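Local coordinates for protein thymidylate synthase ThyX (Streptomyces cacaoi subsp. asoensis, PDB 4P5A) that is a ThyX-family, FAD-dependent UMP/dUMP methylase that probably converts dUMP to dTMP with methylenetetrahydrofolate as methyl donor, at residues S19-L24 with A221-V226; L24-A29 with S63-N68. One frame throughout, in Å; residues are numbered along the deposited sequence.

Contact 1 (S19-L24 with A221-V226); sequences SSASDL and AKLMPV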
ATOM      1  N   SER B  19     -18.134  -1.653 -12.786  1.00 17.91           N
ATOM      2  CA  SER B  19     -17.641  -0.504 -12.015  1.00 16.93           C
ATOM      3  C   SER B  19     -18.650  -0.088 -10.998  1.00 18.29           C
ATOM      4  O   SER B  19     -19.889  -0.474 -11.102  1.00 15.89           O
ATOM      5  CB  SER B  19     -17.412   0.700 -12.953  1.00 19.71           C
ATOM      6  OG  SER B  19     -18.619   1.077 -13.669  1.00 20.47           O
ATOM      7  N   SER B  20     -18.216   0.720 -10.037  1.00 16.56           N
ATOM      8  CA  SER B  20     -19.162   1.424  -9.241  1.00 16.61           C
ATOM      9  C   SER B  20     -18.447   2.755  -9.000  1.00 14.79           C
ATOM     10  O   SER B  20     -17.648   2.869  -8.047  1.00 15.01           O
ATOM     11  CB  SER B  20     -19.371   0.660  -7.933  1.00 19.00           C
ATOM     12  OG  SER B  20     -20.153   1.424  -7.069  1.00 23.92           O
ATOM     13  N   ALA B  21     -18.624   3.671  -9.926  1.00 12.18           N
ATOM     14  CA  ALA B  21     -17.867   4.936  -9.843  1.00 11.18           C
ATOM     15  C   ALA B  21     -18.642   6.044 -10.447  1.00 13.21           C
ATOM     16  O   ALA B  21     -19.246   5.889 -11.574  1.00 14.56           O
ATOM     17  CB  ALA B  21     -16.583   4.824 -10.614  1.00 11.66           C
ATOM     18  N   SER B  22     -18.698   7.147  -9.712  1.00 11.96           N
ATOM     19  CA  SER B  22     -19.431   8.327 -10.238  1.00 11.67           C
ATOM     20  C   SER B  22     -18.886   9.555  -9.534  1.00 11.15           C
ATOM     21  O   SER B  22     -18.262   9.456  -8.472  1.00  9.61           O
ATOM     22  CB  SER B  22     -20.925   8.169  -9.879  1.00 13.88           C
ATOM     23  OG  SER B  22     -21.105   8.251  -8.449  1.00 14.90           O
ATOM     24  N   ASP B  23     -19.162  10.751 -10.107  1.00  9.43           N
ATOM     25  CA  ASP B  23     -18.744  11.915  -9.408  1.00  9.81           C
ATOM     26  C   ASP B  23     -19.443  12.125  -8.105  1.00 10.50           C
ATOM     27  O   ASP B  23     -18.874  12.606  -7.151  1.00 10.43           O
ATOM     28  CB  ASP B  23     -19.031  13.147 -10.324  1.00 12.69           C
ATOM     29  CG  ASP B  23     -18.159  13.149 -11.664  1.00 10.63           C
ATOM     30  OD1 ASP B  23     -18.724  13.361 -12.776  1.00 10.16           O
ATOM     31  OD2 ASP B  23     -16.897  12.915 -11.611  1.00 10.65           O
ATOM     32  N   LEU B  24     -20.717  11.725  -8.051  1.00 10.92           N
ATOM     33  CA  LEU B  24     -21.446  11.824  -6.798  1.00 14.15           C
ATOM     34  C   LEU B  24     -20.784  11.037  -5.668  1.00 14.05           C
ATOM     35  O   LEU B  24     -20.820  11.484  -4.523  1.00 15.26           O
ATOM     36  CB  LEU B  24     -22.852  11.306  -7.030  1.00 16.02           C
ATOM     37  CG  LEU B  24     -23.578  11.147  -5.697  1.00 21.54           C
ATOM     38  CD1 LEU B  24     -24.093  12.499  -5.087  1.00 19.98           C
ATOM     39  CD2 LEU B  24     -24.680  10.037  -5.796  1.00 25.99           C
ATOM     40  N   ALA B 221     -13.919   8.481 -18.359  1.00 10.21           N
ATOM     41  CA  ALA B 221     -14.492   9.869 -18.589  1.00 11.06           C
ATOM     42  C   ALA B 221     -15.996   9.795 -18.720  1.00 11.73           C
ATOM     43  O   ALA B 221     -16.706  10.764 -18.349  1.00 11.18           O
ATOM     44  CB  ALA B 221     -13.877  10.452 -19.834  1.00 12.45           C
ATOM     45  N   LYS B 222     -16.495   8.636 -19.144  1.00 10.72           N
ATOM     46  CA  LYS B 222     -17.967   8.428 -19.184  1.00 11.93           C
ATOM     47  C   LYS B 222     -18.533   8.182 -17.846  1.00 13.90           C
ATOM     48  O   LYS B 222     -19.686   8.593 -17.598  1.00 13.69           O
ATOM     49  CB  LYS B 222     -18.320   7.234 -20.134  1.00 13.55           C
ATOM     50  CG  LYS B 222     -18.026   7.521 -21.491  1.00 21.08           C
ATOM     51  CD  LYS B 222     -18.055   6.164 -22.326  1.00 28.43           C
ATOM     52  CE  LYS B 222     -17.320   6.431 -23.659  1.00 37.13           C
ATOM     53  NZ  LYS B 222     -17.121   5.218 -24.586  1.00 43.24           N
ATOM     54  N   LEU B 223     -17.785   7.526 -16.935  1.00 10.22           N
ATOM     55  CA  LEU B 223     -18.348   7.291 -15.619  1.00 11.13           C
ATOM     56  C   LEU B 223     -18.223   8.503 -14.694  1.00 10.95           C
ATOM     57  O   LEU B 223     -19.072   8.702 -13.816  1.00 10.97           O
ATOM     58  CB  LEU B 223     -17.519   6.161 -14.918  1.00 11.09           C
ATOM     59  CG  LEU B 223     -17.503   4.892 -15.744  1.00 11.89           C
ATOM     60  CD1 LEU B 223     -16.558   3.846 -14.947  1.00 15.07           C
ATOM     61  CD2 LEU B 223     -18.867   4.303 -15.674  1.00 14.49           C
ATOM     62  N   MET B 224     -17.128   9.292 -14.861  1.00 10.12           N
ATOM     63  CA  MET B 224     -16.875  10.381 -13.931  1.00  6.98           C
ATOM     64  C   MET B 224     -16.447  11.599 -14.708  1.00  8.97           C
ATOM     65  O   MET B 224     -15.315  12.058 -14.616  1.00  7.90           O
ATOM     66  CB  MET B 224     -15.721   9.958 -12.985  1.00  8.68           C
ATOM     67  CG  MET B 224     -16.194   8.698 -12.068  1.00  7.93           C
ATOM     68  SD  MET B 224     -14.894   8.251 -10.828  1.00 10.02           S
ATOM     69  CE  MET B 224     -14.824   9.619  -9.647  1.00 10.36           C
ATOM     70  N   PRO B 225     -17.369  12.147 -15.466  1.00  8.19           N
ATOM     71  CA  PRO B 225     -16.980  13.256 -16.359  1.00  7.79           C
ATOM     72  C   PRO B 225     -16.527  14.514 -15.661  1.00  7.31           C
ATOM     73  O   PRO B 225     -15.573  15.162 -16.219  1.00  8.70           O
ATOM     74  CB  PRO B 225     -18.268  13.519 -17.192  1.00  9.25           C
ATOM     75  CG  PRO B 225     -19.421  13.024 -16.291  1.00 11.06           C
ATOM     76  CD  PRO B 225     -18.805  11.810 -15.534  1.00 11.04           C
ATOM     77  N   VAL B 226     -17.062  14.861 -14.501  1.00  7.63           N
ATOM     78  CA  VAL B 226     -16.620  16.129 -13.898  1.00  8.65           C
ATOM     79  C   VAL B 226     -15.185  15.925 -13.351  1.00  8.29           C
ATOM     80  O   VAL B 226     -14.353  16.843 -13.426  1.00  9.43           O
ATOM     81  CB  VAL B 226     -17.593  16.474 -12.724  1.00  9.11           C
ATOM     82  CG1 VAL B 226     -17.121  17.718 -11.904  1.00 11.23           C
ATOM     83  CG2 VAL B 226     -19.051  16.658 -13.287  1.00 12.95           C
TER
HETATM   84  O   HOH W   1     -20.713  10.500 -12.555  1.00 12.73           O
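Two chain corners meet here in a partly buried, mixed polar and apolar contact: the turn from strand 13-20 into helix 23-30 packs against the break between helices 207-223 and 225-233. Asp23 carries the polar part. Its CG stands anti to the carbonyl carbon (chi1 -65°), which brings the carboxylate over the start of helix 225-233. There OD1 accepts a nearly straight hydrogen bond from Val226 N (2.8 Å, N-H...O 163°), the donor reaching it from above the carboxylate plane. Pro225 CD lies 3.2 Å from the same Asp23 OD1. OD2 is hydrogen-bonded to Thr227 OG1, so both oxygens are engaged, and a carboxylate at the N-terminal end of a helix would probably be stabilised as the anion. Ser22, the N-cap of helix 23-30, caps Ala25 N with its OG; at Met224, the N-cap position of helix 225-233, Asp23 supplies the acceptor for Val226 N from across the contact. One water takes the N-H of Asp23 (N to water O 2.9 Å) and gives a hydrogen to Leu223 O, tying the backbones together. The apolar packing sets Ser19 and Ala21 against Leu223 and Met224. Met224, extended to SD and then bent (chi3 68°), lies along the turn, its SD 3.8 Å from Ala21 CB and its CE 3.6 Å from Ser22 O. Leu223 turns its two methyls to the end of strand 13-20, CD1 lying 3.7 Å from Ser19 OG; Met70 of strand 69-77 touches Ser19, Ala21 and Leu223.

Contact 2 (L24-A29 with S63-N68); sequences LAVVKA and SPFEHN. With FAD (flavin-adenine dinucleotide), chain L.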
ATOM      1  N   LEU B  24     -20.717  11.725  -8.051  1.00 10.92           N
ATOM      2  CA  LEU B  24     -21.446  11.824  -6.798  1.00 14.15           C
ATOM      3  C   LEU B  24     -20.784  11.037  -5.668  1.00 14.05           C
ATOM      4  O   LEU B  24     -20.820  11.484  -4.523  1.00 15.26           O
ATOM      5  CB  LEU B  24     -22.852  11.306  -7.030  1.00 16.02           C
ATOM      6  CG  LEU B  24     -23.578  11.147  -5.697  1.00 21.54           C
ATOM      7  CD1 LEU B  24     -24.093  12.499  -5.087  1.00 19.98           C
ATOM      8  CD2 LEU B  24     -24.680  10.037  -5.796  1.00 25.99           C
ATOM      9  N   ALA B  25     -20.159   9.918  -5.997  1.00 14.50           N
ATOM     10  CA  ALA B  25     -19.498   9.118  -4.927  1.00 16.18           C
ATOM     11  C   ALA B  25     -18.359   9.912  -4.271  1.00 15.41           C
ATOM     12  O   ALA B  25     -18.042   9.719  -3.079  1.00 14.84           O
ATOM     13  CB  ALA B  25     -18.948   7.745  -5.574  1.00 15.77           C
ATOM     14  N   VAL B  26     -17.712  10.779  -5.050  1.00  9.88           N
ATOM     15  CA  VAL B  26     -16.638  11.614  -4.470  1.00 10.47           C
ATOM     16  C   VAL B  26     -17.171  12.659  -3.544  1.00 11.21           C
ATOM     17  O   VAL B  26     -16.605  12.900  -2.506  1.00 11.89           O
ATOM     18  CB  VAL B  26     -15.910  12.346  -5.599  1.00  9.19           C
ATOM     19  CG1 VAL B  26     -14.656  13.225  -5.058  1.00 10.36           C
ATOM     20  CG2 VAL B  26     -15.434  11.357  -6.601  1.00  9.53           C
ATOM     21  N   VAL B  27     -18.243  13.380  -3.999  1.00 12.21           N
ATOM     22  CA  VAL B  27     -18.860  14.445  -3.251  1.00 13.45           C
ATOM     23  C   VAL B  27     -19.378  13.886  -1.905  1.00 12.66           C
ATOM     24  O   VAL B  27     -19.182  14.528  -0.858  1.00 12.90           O
ATOM     25  CB  VAL B  27     -20.101  14.974  -4.077  1.00 15.07           C
ATOM     26  CG1 VAL B  27     -20.950  15.941  -3.179  1.00 22.44           C
ATOM     27  CG2 VAL B  27     -19.556  15.657  -5.416  1.00 19.34           C
ATOM     28  N   LYS B  28     -19.999  12.717  -1.988  1.00 12.01           N
ATOM     29  CA  LYS B  28     -20.592  12.103  -0.716  1.00 15.29           C
ATOM     30  C   LYS B  28     -19.466  11.811   0.254  1.00 14.51           C
ATOM     31  O   LYS B  28     -19.634  12.064   1.443  1.00 14.47           O
ATOM     32  CB  LYS B  28     -21.369  10.839  -1.020  1.00 15.83           C
ATOM     33  CG  LYS B  28     -22.759  11.151  -1.695  1.00 17.52           C
ATOM     34  CD  LYS B  28     -23.450   9.850  -2.085  1.00 28.33           C
ATOM     35  CE  LYS B  28     -24.636   9.478  -1.159  1.00 36.78           C
ATOM     36  NZ  LYS B  28     -25.129   8.025  -1.323  1.00 39.27           N
ATOM     37  N   ALA B  29     -18.372  11.201  -0.236  1.00 12.74           N
ATOM     38  CA  ALA B  29     -17.215  10.838   0.649  1.00 13.57           C
ATOM     39  C   ALA B  29     -16.608  12.088   1.199  1.00 13.16           C
ATOM     40  O   ALA B  29     -16.372  12.229   2.393  1.00 15.40           O
ATOM     41  CB  ALA B  29     -16.171  10.066  -0.131  1.00 14.39           C
ATOM     42  N   SER B  63      -8.074  11.661  -1.269  1.00  9.99           N
ATOM     43  CA  SER B  63      -8.682  10.578  -0.571  1.00 12.23           C
ATOM     44  C   SER B  63     -10.162  10.335  -0.961  1.00  9.88           C
ATOM     45  O   SER B  63     -10.602   9.210  -1.172  1.00 10.36           O
ATOM     46  CB  SER B  63      -8.536  10.908   0.928  1.00 15.34           C
ATOM     47  OG  SER B  63      -8.996   9.802   1.485  1.00 18.51           O
ATOM     48  N   PRO B  64     -10.988  11.400  -1.075  1.00 10.75           N
ATOM     49  CA  PRO B  64     -12.316  11.226  -1.548  1.00  9.18           C
ATOM     50  C   PRO B  64     -12.465  10.552  -2.888  1.00 11.63           C
ATOM     51  O   PRO B  64     -13.497   9.917  -3.118  1.00 11.66           O
ATOM     52  CB  PRO B  64     -12.906  12.673  -1.641  1.00 10.69           C
ATOM     53  CG  PRO B  64     -12.122  13.424  -0.552  1.00 11.01           C
ATOM     54  CD  PRO B  64     -10.712  12.835  -0.757  1.00 11.25           C
ATOM     55  N   PHE B  65     -11.465  10.639  -3.772  1.00  7.37           N
ATOM     56  CA  PHE B  65     -11.578   9.968  -5.036  1.00  7.66           C
ATOM     57  C   PHE B  65     -11.319   8.460  -4.984  1.00  7.04           C
ATOM     58  O   PHE B  65     -11.344   7.744  -6.000  1.00  9.78           O
ATOM     59  CB  PHE B  65     -10.565  10.602  -5.995  1.00  5.33           C
ATOM     60  CG  PHE B  65     -10.884  12.097  -6.287  1.00  7.32           C
ATOM     61  CD1 PHE B  65     -11.837  12.441  -7.274  1.00 10.43           C
ATOM     62  CD2 PHE B  65     -10.254  13.104  -5.594  1.00  8.79           C
ATOM     63  CE1 PHE B  65     -12.149  13.759  -7.526  1.00  8.33           C
ATOM     64  CE2 PHE B  65     -10.641  14.491  -5.830  1.00 12.60           C
ATOM     65  CZ  PHE B  65     -11.543  14.776  -6.865  1.00  9.21           C
ATOM     66  N   GLU B  66     -11.060   7.916  -3.807  1.00  8.47           N
ATOM     67  CA  GLU B  66     -10.806   6.449  -3.690  1.00  7.02           C
ATOM     68  C   GLU B  66     -12.072   5.657  -3.431  1.00  8.95           C
ATOM     69  O   GLU B  66     -11.977   4.391  -3.426  1.00  7.77           O
ATOM     70  CB  GLU B  66      -9.838   6.173  -2.500  1.00  7.60           C
ATOM     71  CG  GLU B  66      -8.476   6.786  -2.751  1.00  6.91           C
ATOM     72  CD  GLU B  66      -7.501   6.577  -1.534  1.00 11.70           C
ATOM     73  OE1 GLU B  66      -7.831   5.775  -0.618  1.00 10.76           O
ATOM     74  OE2 GLU B  66      -6.447   7.214  -1.542  1.00 11.50           O
ATOM     75  N   HIS B  67     -13.196   6.333  -3.166  1.00  9.64           N
ATOM     76  CA  HIS B  67     -14.376   5.569  -2.704  1.00 11.19           C
ATOM     77  C   HIS B  67     -15.193   5.116  -3.910  1.00 11.59           C
ATOM     78  O   HIS B  67     -16.351   5.499  -4.097  1.00 12.82           O
ATOM     79  CB  HIS B  67     -15.200   6.410  -1.693  1.00  8.73           C
ATOM     80  CG  HIS B  67     -14.379   6.678  -0.477  1.00  7.51           C
ATOM     81  ND1 HIS B  67     -14.436   5.890   0.658  1.00 11.45           N
ATOM     82  CD2 HIS B  67     -13.437   7.606  -0.234  1.00 11.42           C
ATOM     83  CE1 HIS B  67     -13.555   6.302   1.551  1.00 10.44           C
ATOM     84  NE2 HIS B  67     -12.942   7.349   1.055  1.00 10.45           N
ATOM     85  N   ASN B  68     -14.579   4.284  -4.770  1.00  9.82           N
ATOM     86  CA  ASN B  68     -15.221   3.783  -5.964  1.00  8.91           C
ATOM     87  C   ASN B  68     -14.421   2.667  -6.518  1.00 10.13           C
ATOM     88  O   ASN B  68     -13.312   2.439  -5.994  1.00  9.87           O
ATOM     89  CB  ASN B  68     -15.377   4.900  -7.039  1.00  8.85           C
ATOM     90  CG  ASN B  68     -14.087   5.704  -7.248  1.00 10.01           C
ATOM     91  OD1 ASN B  68     -13.940   6.938  -6.870  1.00 14.38           O
ATOM     92  ND2 ASN B  68     -13.195   5.074  -7.793  1.00  7.57           N
TER
HETATM   93  PA  FAD L 302      -0.668   8.040   1.878  1.00  9.35           P
HETATM   94  O1A FAD L 302       0.636   7.937   2.361  1.00  9.39           O
HETATM   95  O2A FAD L 302      -1.679   7.212   2.552  1.00  8.06           O
HETATM   96  O5B FAD L 302      -0.585   7.533   0.350  1.00  9.65           O
HETATM   97  C5B FAD L 302       0.391   8.024  -0.429  1.00  8.16           C
HETATM   98  C4B FAD L 302      -0.069   8.053  -1.952  1.00  8.71           C
HETATM   99  O4B FAD L 302      -0.134   6.623  -2.204  1.00 11.75           O
HETATM  100  C3B FAD L 302      -1.471   8.577  -2.236  1.00  8.53           C
HETATM  101  O3B FAD L 302      -1.246   9.969  -2.485  1.00 10.92           O
HETATM  102  C2B FAD L 302      -1.864   7.847  -3.496  1.00 11.51           C
HETATM  103  O2B FAD L 302      -1.145   8.355  -4.674  1.00 13.36           O
HETATM  104  C1B FAD L 302      -1.332   6.466  -3.112  1.00  7.70           C
HETATM  105  N9A FAD L 302      -2.320   5.600  -2.413  1.00  8.57           N
HETATM  106  C8A FAD L 302      -2.141   4.958  -1.217  1.00 12.19           C
HETATM  107  N7A FAD L 302      -3.238   4.155  -1.014  1.00  7.92           N
HETATM  108  C5A FAD L 302      -4.102   4.310  -2.059  1.00  8.23           C
HETATM  109  C6A FAD L 302      -5.345   3.767  -2.334  1.00 11.09           C
HETATM  110  N6A FAD L 302      -5.918   2.847  -1.553  1.00  9.80           N
HETATM  111  N1A FAD L 302      -5.955   4.125  -3.508  1.00  9.20           N
HETATM  112  C2A FAD L 302      -5.355   4.973  -4.345  1.00  9.08           C
HETATM  113  N3A FAD L 302      -4.113   5.512  -4.095  1.00  9.13           N
HETATM  114  C4A FAD L 302      -3.488   5.216  -2.939  1.00  8.80           C
HETATM  115  N1  FAD L 302      -8.762  13.354   5.942  1.00  7.03           N
HETATM  116  C2  FAD L 302     -10.024  13.171   6.265  1.00  9.90           C
HETATM  117  O2  FAD L 302     -10.463  12.032   6.499  1.00  9.75           O
HETATM  118  N3  FAD L 302     -10.921  14.252   6.301  1.00  9.36           N
HETATM  119  C4  FAD L 302     -10.527  15.523   5.979  1.00 12.96           C
HETATM  120  O4  FAD L 302     -11.364  16.463   6.004  1.00 11.93           O
HETATM  121  C4X FAD L 302      -9.166  15.747   5.628  1.00 10.88           C
HETATM  122  N5  FAD L 302      -8.733  16.997   5.293  1.00 14.39           N
HETATM  123  C5X FAD L 302      -7.354  17.199   5.128  1.00 15.38           C
HETATM  124  C6  FAD L 302      -6.819  18.530   4.966  1.00 14.90           C
HETATM  125  C7  FAD L 302      -5.416  18.656   4.841  1.00 16.46           C
HETATM  126  C7M FAD L 302      -4.908  20.135   4.638  1.00 20.06           C
HETATM  127  C8  FAD L 302      -4.517  17.575   4.889  1.00 13.62           C
HETATM  128  C8M FAD L 302      -2.973  17.622   4.710  1.00 20.04           C
HETATM  129  C9  FAD L 302      -5.059  16.297   5.061  1.00 13.54           C
HETATM  130  C9A FAD L 302      -6.438  16.122   5.148  1.00 10.25           C
HETATM  131  N10 FAD L 302      -6.945  14.808   5.388  1.00  8.78           N
HETATM  132  C10 FAD L 302      -8.272  14.658   5.623  1.00  9.23           C
HETATM  133  C1' FAD L 302      -6.073  13.607   5.349  1.00  9.58           C
HETATM  134  C2' FAD L 302      -5.888  13.232   3.812  1.00  8.69           C
HETATM  135  O2' FAD L 302      -7.134  12.847   3.163  1.00 10.66           O
HETATM  136  C3' FAD L 302      -4.947  12.038   3.699  1.00 11.07           C
HETATM  137  O3' FAD L 302      -5.453  10.968   4.496  1.00 10.98           O
HETATM  138  C4' FAD L 302      -3.511  12.380   4.187  1.00 12.09           C
HETATM  139  O4' FAD L 302      -3.142  13.640   3.672  1.00 12.91           O
HETATM  140  C5' FAD L 302      -2.512  11.361   3.681  1.00 10.45           C
HETATM  141  O5' FAD L 302      -2.372  11.607   2.224  1.00  9.73           O
HETATM  142  P   FAD L 302      -2.271  10.358   1.216  1.00  9.41           P
HETATM  143  O1P FAD L 302      -3.468   9.519   1.249  1.00  9.94           O
HETATM  144  O2P FAD L 302      -2.061  11.055  -0.116  1.00 12.03           O
HETATM  145  O3P FAD L 302      -0.976   9.601   1.737  1.00  9.08           O
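Val26 lays a methyl on the Phe65 ring where helix 23-30 packs against the 3-10 segment 63-66. Its CG1, anti to the backbone N (chi1 -177°), sits over one ring face in a CH-pi contact, 3.8 Å from the Phe65 centroid and 20° off the normal, shifted toward the CD1-CE1 rim. The CB of Phe65 points away from the helix, but with CG beside the backbone N (chi1 -64°) the end of the ring comes back to it. The same Val26 CG1 touches Pro64 CB at 3.9 Å. One turn on, Ala29 CB approaches the His67 ring obliquely, 3.7 Å from its CD2, while Pro64 O lies in plane at the ring edge. Ala25 CB rests against His67 O, with His67 at the centre of an inverse gamma turn. Ser63 and Glu66 line the FAD pocket: Ser63 CB is 3.3 Å from FAD O2', and Glu66 CD lies 3.5 Å from FAD N1A, packing beside the adenine. Glu66 OE2 forms salt bridges with Arg184 and with Arg88 of the third subunit, and OE1 is hydrogen-bonded to Ser91 OG of the second; an alanine here would remove these links and would probably loosen the three-subunit FAD site. Leu56 of helix 48-58 touches both Val26 and Phe65, helix 183-193 packs on Phe65 through Arg184 and Met187, and His67 ND1 is hydrogen-bonded to Thr180 OG1 of the second subunit, on that subunit's strand 174-181.

How the contacts relate
Contact 2 is nested within the loop that contact 1 closes: the chain runs through 19-24, 24-29, 63-68 and finally 221-226. Their centres lie 10 Å apart, on the same side of the chain's centre, and Leu24 belongs to both. Helix 23-30 is the common element, meeting the C-terminal helices at its start and the loop before strand 69-77 farther on. The two contacts touch directly, Met224 CE lying 3.6 Å from Val26 CG2 and Ser20 O 3.2 Å from Asn68 CB. Contact 2 borders an FAD site built by three subunits; contact 1 lies farther off, the Met224 side chain about 12 Å from FAD. Both contacts touch the second subunit.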